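Long-range contact in DNA ligase (Alteromonas mediterranea, PDB 6GDR), which probably seals breaks in the DNA backbone as a minimal Lig E-type DNA ligase that uses an AMP intermediate: residues D[8-17]-D[199-210]. Residues are numbered along the deposited sequence; the frame is centred on the assembly and turned at random.
Sequences VDGLQLAKQY and YHSGRSDKLIKV. Unlike the reference sequence in segment 199-210: Ile208 (reference Leu). With AMP (adenosine monophosphate), chain G; nucleotides of chain A.
Gln12 CB lies over one face of the Tyr199 ring, and the Gln12 backbone N donates to its phenol oxygen. The CH-pi contact puts Gln12 CB 4.1 Å from the ring centroid. The bond from Gln12 N to Tyr199 OH is nearly straight, 3.1 Å long. Tyr199 CG stands anti to the backbone N (chi1 -163°), which carries the hydroxyl across to the 8-17 backbone. Gly10 O and Val8 CG1 meet the ring at its edge. With an alanine in place of Tyr199, Gln12 N would probably lose this acceptor and a gap would open beside Val8 and Gln12 CB.

Further on, Gly202 N donates to Leu11 O. A side chain on Gly202 would run into the phosphate of DA6 of chain A, which Arg203 N holds at OP2 (2.8 Å). The Arg203 guanidinium has Leu13 CB over one face, 4.0 Å above its plane. Its NE gives Ala14 O a weak, bent bond. A water accepts from Ser204 OG and donates to Leu13 O and Ser204 O, bridging the two segments.

The two segments then pair as short parallel strands. Lys15 N donates to Leu207 O, and Lys209 N donates to Lys15 O at 2.6 Å. Lys209 packs its CB on Ala14 CB, 3.7 Å away, and its NZ bonds AMP O2P at 2.6 Å. Arg50, Leu35, Glu73 and Lys34 also hydrogen-bond AMP. Strand 207-210 is consistent with motif V of nucleotidyltransferase ligases, and the contact lies between AMP and a DNA phosphate.

Strand 207-210 lies between edge strand 15-16 and antiparallel strand 189-194 in a mixed sheet of the ligase domain. Ala14 and Leu207 rest on Met191 of that neighbour. Tyr17 and Val210 pack against helix 172-184, while Leu11 reaches Arg39 and Arg41 on strand 38-42.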
loop_
_atom_site.group_PDB
_atom_site.type_symbol
_atom_site.label_atom_id
_atom_site.label_comp_id
_atom_site.label_asym_id
_atom_site.label_seq_id
_atom_site.Cartn_x
_atom_site.Cartn_y
_atom_site.Cartn_z
ATOM N N VAL D 8 1.595 -21.013 -4.874
ATOM C CA VAL D 8 2.178 -20.299 -6.004
ATOM C C VAL D 8 3.445 -19.591 -5.544
ATOM O O VAL D 8 3.544 -19.116 -4.407
ATOM C CB VAL D 8 1.163 -19.310 -6.610
ATOM C CG1 VAL D 8 1.744 -18.638 -7.849
ATOM C CG2 VAL D 8 -0.136 -20.022 -6.956
ATOM N N ASP D 9 4.428 -19.515 -6.441
ATOM C CA ASP D 9 5.746 -19.002 -6.085
ATOM C C ASP D 9 5.696 -17.517 -5.737
ATOM O O ASP D 9 5.552 -17.158 -4.564
ATOM C CB ASP D 9 6.737 -19.253 -7.225
ATOM C CG ASP D 9 8.156 -18.854 -6.862
ATOM O OD1 ASP D 9 8.754 -19.528 -5.999
ATOM O OD2 ASP D 9 8.672 -17.873 -7.437
ATOM N N GLY D 10 5.810 -16.650 -6.743
ATOM C CA GLY D 10 5.894 -15.230 -6.488
ATOM C C GLY D 10 4.551 -14.604 -6.165
ATOM O O GLY D 10 3.486 -15.135 -6.480
ATOM N N LEU D 11 4.615 -13.441 -5.522
ATOM C CA LEU D 11 3.414 -12.710 -5.153
ATOM C C LEU D 11 2.830 -11.990 -6.361
ATOM O O LEU D 11 3.552 -11.527 -7.248
ATOM C CB LEU D 11 3.717 -11.694 -4.050
ATOM C CG LEU D 11 4.168 -12.241 -2.695
ATOM C CD1 LEU D 11 4.466 -11.093 -1.743
ATOM C CD2 LEU D 11 3.121 -13.168 -2.097
ATOM N N GLN D 12 1.504 -11.902 -6.388
ATOM C CA GLN D 12 0.808 -11.128 -7.409
ATOM C C GLN D 12 0.833 -9.662 -6.998
ATOM O O GLN D 12 0.206 -9.276 -6.005
ATOM C CB GLN D 12 -0.623 -11.626 -7.584
ATOM C CG GLN D 12 -1.395 -10.913 -8.684
ATOM C CD GLN D 12 -2.791 -11.468 -8.876
ATOM O OE1 GLN D 12 -3.398 -11.994 -7.942
ATOM N NE2 GLN D 12 -3.309 -11.358 -10.094
ATOM N N LEU D 13 1.561 -8.846 -7.751
ATOM C CA LEU D 13 1.647 -7.422 -7.470
ATOM C C LEU D 13 0.553 -6.671 -8.222
ATOM O O LEU D 13 -0.046 -7.177 -9.174
ATOM C CB LEU D 13 3.027 -6.885 -7.853
ATOM C CG LEU D 13 4.222 -7.655 -7.280
ATOM C CD1 LEU D 13 5.525 -6.958 -7.638
ATOM C CD2 LEU D 13 4.107 -7.831 -5.771
ATOM N N ALA D 14 0.296 -5.445 -7.776
ATOM C CA ALA D 14 -0.794 -4.635 -8.300
ATOM C C ALA D 14 -0.264 -3.642 -9.326
ATOM O O ALA D 14 0.748 -2.975 -9.089
ATOM C CB ALA D 14 -1.507 -3.893 -7.169
ATOM N N LYS D 15 -0.952 -3.549 -10.461
ATOM C CA LYS D 15 -0.606 -2.596 -11.506
ATOM C C LYS D 15 -1.335 -1.281 -11.268
ATOM O O LYS D 15 -2.476 -1.267 -10.796
ATOM C CB LYS D 15 -0.970 -3.152 -12.886
ATOM C CG LYS D 15 -0.611 -2.238 -14.064
ATOM C CD LYS D 15 -1.643 -2.312 -15.182
ATOM C CE LYS D 15 -1.376 -3.472 -16.123
ATOM N NZ LYS D 15 -0.327 -3.129 -17.120
ATOM N N GLN D 16 -0.670 -0.178 -11.596
ATOM C CA GLN D 16 -1.295 1.131 -11.492
ATOM C C GLN D 16 -2.453 1.246 -12.480
ATOM O O GLN D 16 -2.521 0.541 -13.491
ATOM C CB GLN D 16 -0.265 2.232 -11.741
ATOM C CG GLN D 16 0.876 2.229 -10.735
ATOM C CD GLN D 16 1.961 3.228 -11.077
ATOM O OE1 GLN D 16 2.036 3.723 -12.202
ATOM N NE2 GLN D 16 2.811 3.532 -10.103
ATOM N N TYR D 17 -3.374 2.161 -12.175
ATOM C CA TYR D 17 -4.621 2.247 -12.927
ATOM C C TYR D 17 -4.379 2.692 -14.365
ATOM O O TYR D 17 -4.826 2.035 -15.314
ATOM C CB TYR D 17 -5.587 3.200 -12.224
ATOM C CG TYR D 17 -6.912 3.361 -12.931
ATOM C CD1 TYR D 17 -7.780 2.287 -13.071
ATOM C CD2 TYR D 17 -7.300 4.589 -13.451
ATOM C CE1 TYR D 17 -8.994 2.427 -13.716
ATOM C CE2 TYR D 17 -8.513 4.740 -14.097
ATOM C CZ TYR D 17 -9.356 3.656 -14.226
ATOM O OH TYR D 17 -10.564 3.801 -14.868
ATOM N N TYR D 199 -4.863 -16.829 -9.943
ATOM C CA TYR D 199 -3.700 -16.238 -9.299
ATOM C C TYR D 199 -2.463 -16.428 -10.168
ATOM O O TYR D 199 -2.249 -17.494 -10.752
ATOM C CB TYR D 199 -3.480 -16.864 -7.922
ATOM C CG TYR D 199 -2.562 -16.064 -7.025
ATOM C CD1 TYR D 199 -3.076 -15.192 -6.075
ATOM C CD2 TYR D 199 -1.181 -16.177 -7.132
ATOM C CE1 TYR D 199 -2.244 -14.457 -5.254
ATOM C CE2 TYR D 199 -0.341 -15.445 -6.314
ATOM C CZ TYR D 199 -0.877 -14.587 -5.378
ATOM O OH TYR D 199 -0.045 -13.856 -4.561
ATOM N N HIS D 200 -1.647 -15.380 -10.256
ATOM C CA HIS D 200 -0.425 -15.429 -11.049
ATOM C C HIS D 200 0.494 -14.306 -10.594
ATOM O O HIS D 200 0.049 -13.167 -10.429
ATOM C CB HIS D 200 -0.735 -15.305 -12.545
ATOM C CG HIS D 200 0.480 -15.132 -13.402
ATOM N ND1 HIS D 200 0.678 -14.023 -14.196
ATOM C CD2 HIS D 200 1.561 -15.926 -13.589
ATOM C CE1 HIS D 200 1.827 -14.142 -14.837
ATOM N NE2 HIS D 200 2.383 -15.288 -14.485
ATOM N N SER D 201 1.768 -14.631 -10.393
ATOM C CA SER D 201 2.723 -13.648 -9.909
ATOM C C SER D 201 2.848 -12.488 -10.892
ATOM O O SER D 201 2.450 -12.575 -12.058
ATOM C CB SER D 201 4.092 -14.292 -9.696
ATOM O OG SER D 201 4.642 -14.731 -10.926
ATOM N N GLY D 202 3.408 -11.385 -10.402
ATOM C CA GLY D 202 3.674 -10.235 -11.240
ATOM C C GLY D 202 2.478 -9.312 -11.379
ATOM O O GLY D 202 1.422 -9.490 -10.768
ATOM N N ARG D 203 2.662 -8.298 -12.218
ATOM C CA ARG D 203 1.652 -7.276 -12.452
ATOM C C ARG D 203 0.875 -7.583 -13.724
ATOM O O ARG D 203 1.438 -8.070 -14.709
ATOM C CB ARG D 203 2.300 -5.893 -12.558
ATOM C CG ARG D 203 2.772 -5.328 -11.228
ATOM C CD ARG D 203 3.576 -4.051 -11.410
ATOM N NE ARG D 203 3.758 -3.334 -10.149
ATOM C CZ ARG D 203 4.771 -3.514 -9.305
ATOM N NH1 ARG D 203 5.725 -4.395 -9.570
ATOM N NH2 ARG D 203 4.829 -2.804 -8.187
ATOM N N SER D 204 -0.422 -7.300 -13.693
ATOM C CA SER D 204 -1.295 -7.456 -14.851
ATOM C C SER D 204 -2.599 -6.733 -14.540
ATOM O O SER D 204 -2.784 -6.193 -13.444
ATOM C CB SER D 204 -1.540 -8.930 -15.183
ATOM O OG SER D 204 -2.376 -9.541 -14.215
ATOM N N ASP D 205 -3.507 -6.723 -15.516
ATOM C CA ASP D 205 -4.813 -6.106 -15.322
ATOM C C ASP D 205 -5.717 -6.911 -14.400
ATOM O O ASP D 205 -6.827 -6.455 -14.106
ATOM C CB ASP D 205 -5.503 -5.904 -16.673
ATOM C CG ASP D 205 -4.915 -4.751 -17.462
ATOM O OD1 ASP D 205 -4.562 -3.724 -16.844
ATOM O OD2 ASP D 205 -4.807 -4.870 -18.700
ATOM N N LYS D 206 -5.280 -8.084 -13.938
ATOM C CA LYS D 206 -6.098 -8.883 -13.033
ATOM C C LYS D 206 -6.177 -8.273 -11.639
ATOM O O LYS D 206 -7.137 -8.551 -10.911
ATOM C CB LYS D 206 -5.542 -10.305 -12.942
ATOM C CG LYS D 206 -5.233 -10.946 -14.291
ATOM C CD LYS D 206 -4.721 -12.372 -14.131
ATOM C CE LYS D 206 -3.958 -12.835 -15.361
ATOM N NZ LYS D 206 -2.605 -12.221 -15.441
ATOM N N LEU D 207 -5.198 -7.453 -11.255
ATOM C CA LEU D 207 -5.164 -6.833 -9.933
ATOM C C LEU D 207 -4.615 -5.422 -10.094
ATOM O O LEU D 207 -3.406 -5.244 -10.276
ATOM C CB LEU D 207 -4.310 -7.646 -8.961
ATOM C CG LEU D 207 -4.117 -7.065 -7.557
ATOM C CD1 LEU D 207 -5.452 -6.897 -6.848
ATOM C CD2 LEU D 207 -3.187 -7.951 -6.744
ATOM N N ILE D 208 -5.492 -4.424 -10.012
ATOM C CA ILE D 208 -5.139 -3.045 -10.325
ATOM C C ILE D 208 -5.192 -2.205 -9.057
ATOM O O ILE D 208 -5.958 -2.478 -8.126
ATOM C CB ILE D 208 -6.061 -2.475 -11.424
ATOM C CG1 ILE D 208 -5.750 -3.154 -12.761
ATOM C CG2 ILE D 208 -5.894 -0.964 -11.569
ATOM C CD1 ILE D 208 -6.959 -3.366 -13.637
ATOM N N LYS D 209 -4.361 -1.165 -9.037
ATOM C CA LYS D 209 -4.152 -0.309 -7.880
ATOM C C LYS D 209 -4.553 1.111 -8.249
ATOM O O LYS D 209 -4.144 1.621 -9.297
ATOM C CB LYS D 209 -2.683 -0.377 -7.454
ATOM C CG LYS D 209 -2.229 0.596 -6.385
ATOM C CD LYS D 209 -0.730 0.854 -6.516
ATOM C CE LYS D 209 0.089 -0.443 -6.586
ATOM N NZ LYS D 209 1.530 -0.183 -6.844
ATOM N N VAL D 210 -5.350 1.748 -7.393
ATOM C CA VAL D 210 -5.908 3.065 -7.675
ATOM C C VAL D 210 -5.632 3.972 -6.483
ATOM O O VAL D 210 -6.094 3.695 -5.370
ATOM C CB VAL D 210 -7.417 3.000 -7.965
ATOM C CG1 VAL D 210 -7.879 4.290 -8.615
ATOM C CG2 VAL D 210 -7.745 1.803 -8.850
HETATM P P AMP G . 1.694 -1.204 -3.114
HETATM O O1P AMP G . 0.839 -0.687 -1.980
HETATM O O2P AMP G . 1.931 -0.315 -4.313
HETATM O "O5'" AMP G . 1.050 -2.585 -3.630
HETATM C "C5'" AMP G . -0.240 -2.970 -3.165
HETATM C "C4'" AMP G . -0.143 -3.509 -1.739
HETATM O "O4'" AMP G . -1.256 -3.049 -0.968
HETATM C "C3'" AMP G . -0.121 -5.025 -1.642
HETATM O "O3'" AMP G . 1.171 -5.465 -1.210
HETATM C "C2'" AMP G . -1.193 -5.386 -0.633
HETATM O "O2'" AMP G . -0.671 -6.212 0.410
HETATM C "C1'" AMP G . -1.677 -4.063 -0.051
HETATM N N9 AMP G . -3.144 -3.938 0.173
HETATM C C8 AMP G . -3.662 -3.170 1.152
HETATM N N7 AMP G . -5.017 -3.220 1.150
HETATM C C5 AMP G . -5.387 -4.038 0.152
HETATM C C6 AMP G . -6.674 -4.523 -0.393
HETATM N N6 AMP G . -7.843 -4.123 0.151
HETATM N N1 AMP G . -6.640 -5.369 -1.444
HETATM C C2 AMP G . -5.478 -5.770 -1.992
HETATM N N3 AMP G . -4.275 -5.363 -1.543
HETATM C C4 AMP G . -4.156 -4.516 -0.491
ATOM P P DA A 6 5.409 -9.760 -14.518
ATOM O OP1 DA A 6 4.963 -11.116 -14.128
ATOM O OP2 DA A 6 4.977 -8.574 -13.743
ATOM O "O5'" DA A 6 7.002 -9.745 -14.572
ATOM C "C5'" DA A 6 7.681 -10.466 -15.592
ATOM C "C4'" DA A 6 9.167 -10.200 -15.526
ATOM O "O4'" DA A 6 9.465 -8.946 -16.209
ATOM C "C3'" DA A 6 9.715 -10.060 -14.107
ATOM O "O3'" DA A 6 10.918 -10.805 -13.957
ATOM C "C2'" DA A 6 9.924 -8.558 -13.953
ATOM C "C1'" DA A 6 10.250 -8.126 -15.373
ATOM N N9 DA A 6 9.943 -6.724 -15.652
ATOM C C8 DA A 6 8.791 -6.054 -15.347
ATOM N N7 DA A 6 8.797 -4.794 -15.713
ATOM C C5 DA A 6 10.039 -4.624 -16.300
ATOM C C6 DA A 6 10.664 -3.509 -16.894
ATOM N N6 DA A 6 10.087 -2.309 -16.992
ATOM N N1 DA A 6 11.909 -3.679 -17.385
ATOM C C2 DA A 6 12.484 -4.883 -17.284
ATOM N N3 DA A 6 11.998 -6.003 -16.748
ATOM C C4 DA A 6 10.760 -5.804 -16.270
ATOM P P DG A 5 1.046 -6.024 -18.216
ATOM O OP1 DG A 5 -0.217 -6.794 -18.274
ATOM O OP2 DG A 5 1.090 -4.713 -17.529
ATOM O "O5'" DG A 5 2.180 -6.942 -17.571
ATOM C "C5'" DG A 5 2.641 -8.091 -18.264
ATOM C "C4'" DG A 5 4.103 -8.347 -17.962
ATOM O "O4'" DG A 5 4.915 -7.343 -18.619
ATOM C "C3'" DG A 5 4.466 -8.285 -16.475
ATOM O "O3'" DG A 5 4.984 -9.535 -16.047
ATOM C "C2'" DG A 5 5.496 -7.152 -16.374
ATOM C "C1'" DG A 5 6.010 -7.031 -17.797
ATOM N N9 DG A 5 6.503 -5.702 -18.157
ATOM C C8 DG A 5 5.888 -4.494 -17.931
ATOM N N7 DG A 5 6.566 -3.474 -18.381
ATOM C C5 DG A 5 7.701 -4.044 -18.943
ATOM C C6 DG A 5 8.805 -3.435 -19.587
ATOM O O6 DG A 5 9.005 -2.230 -19.792
ATOM N N1 DG A 5 9.739 -4.379 -20.009
ATOM C C2 DG A 5 9.618 -5.738 -19.831
ATOM N N2 DG A 5 10.618 -6.493 -20.307
ATOM N N3 DG A 5 8.589 -6.317 -19.232
ATOM C C4 DG A 5 7.674 -5.413 -18.815
HETATM O O HOH W 1 -1.887 -8.556 -11.496
#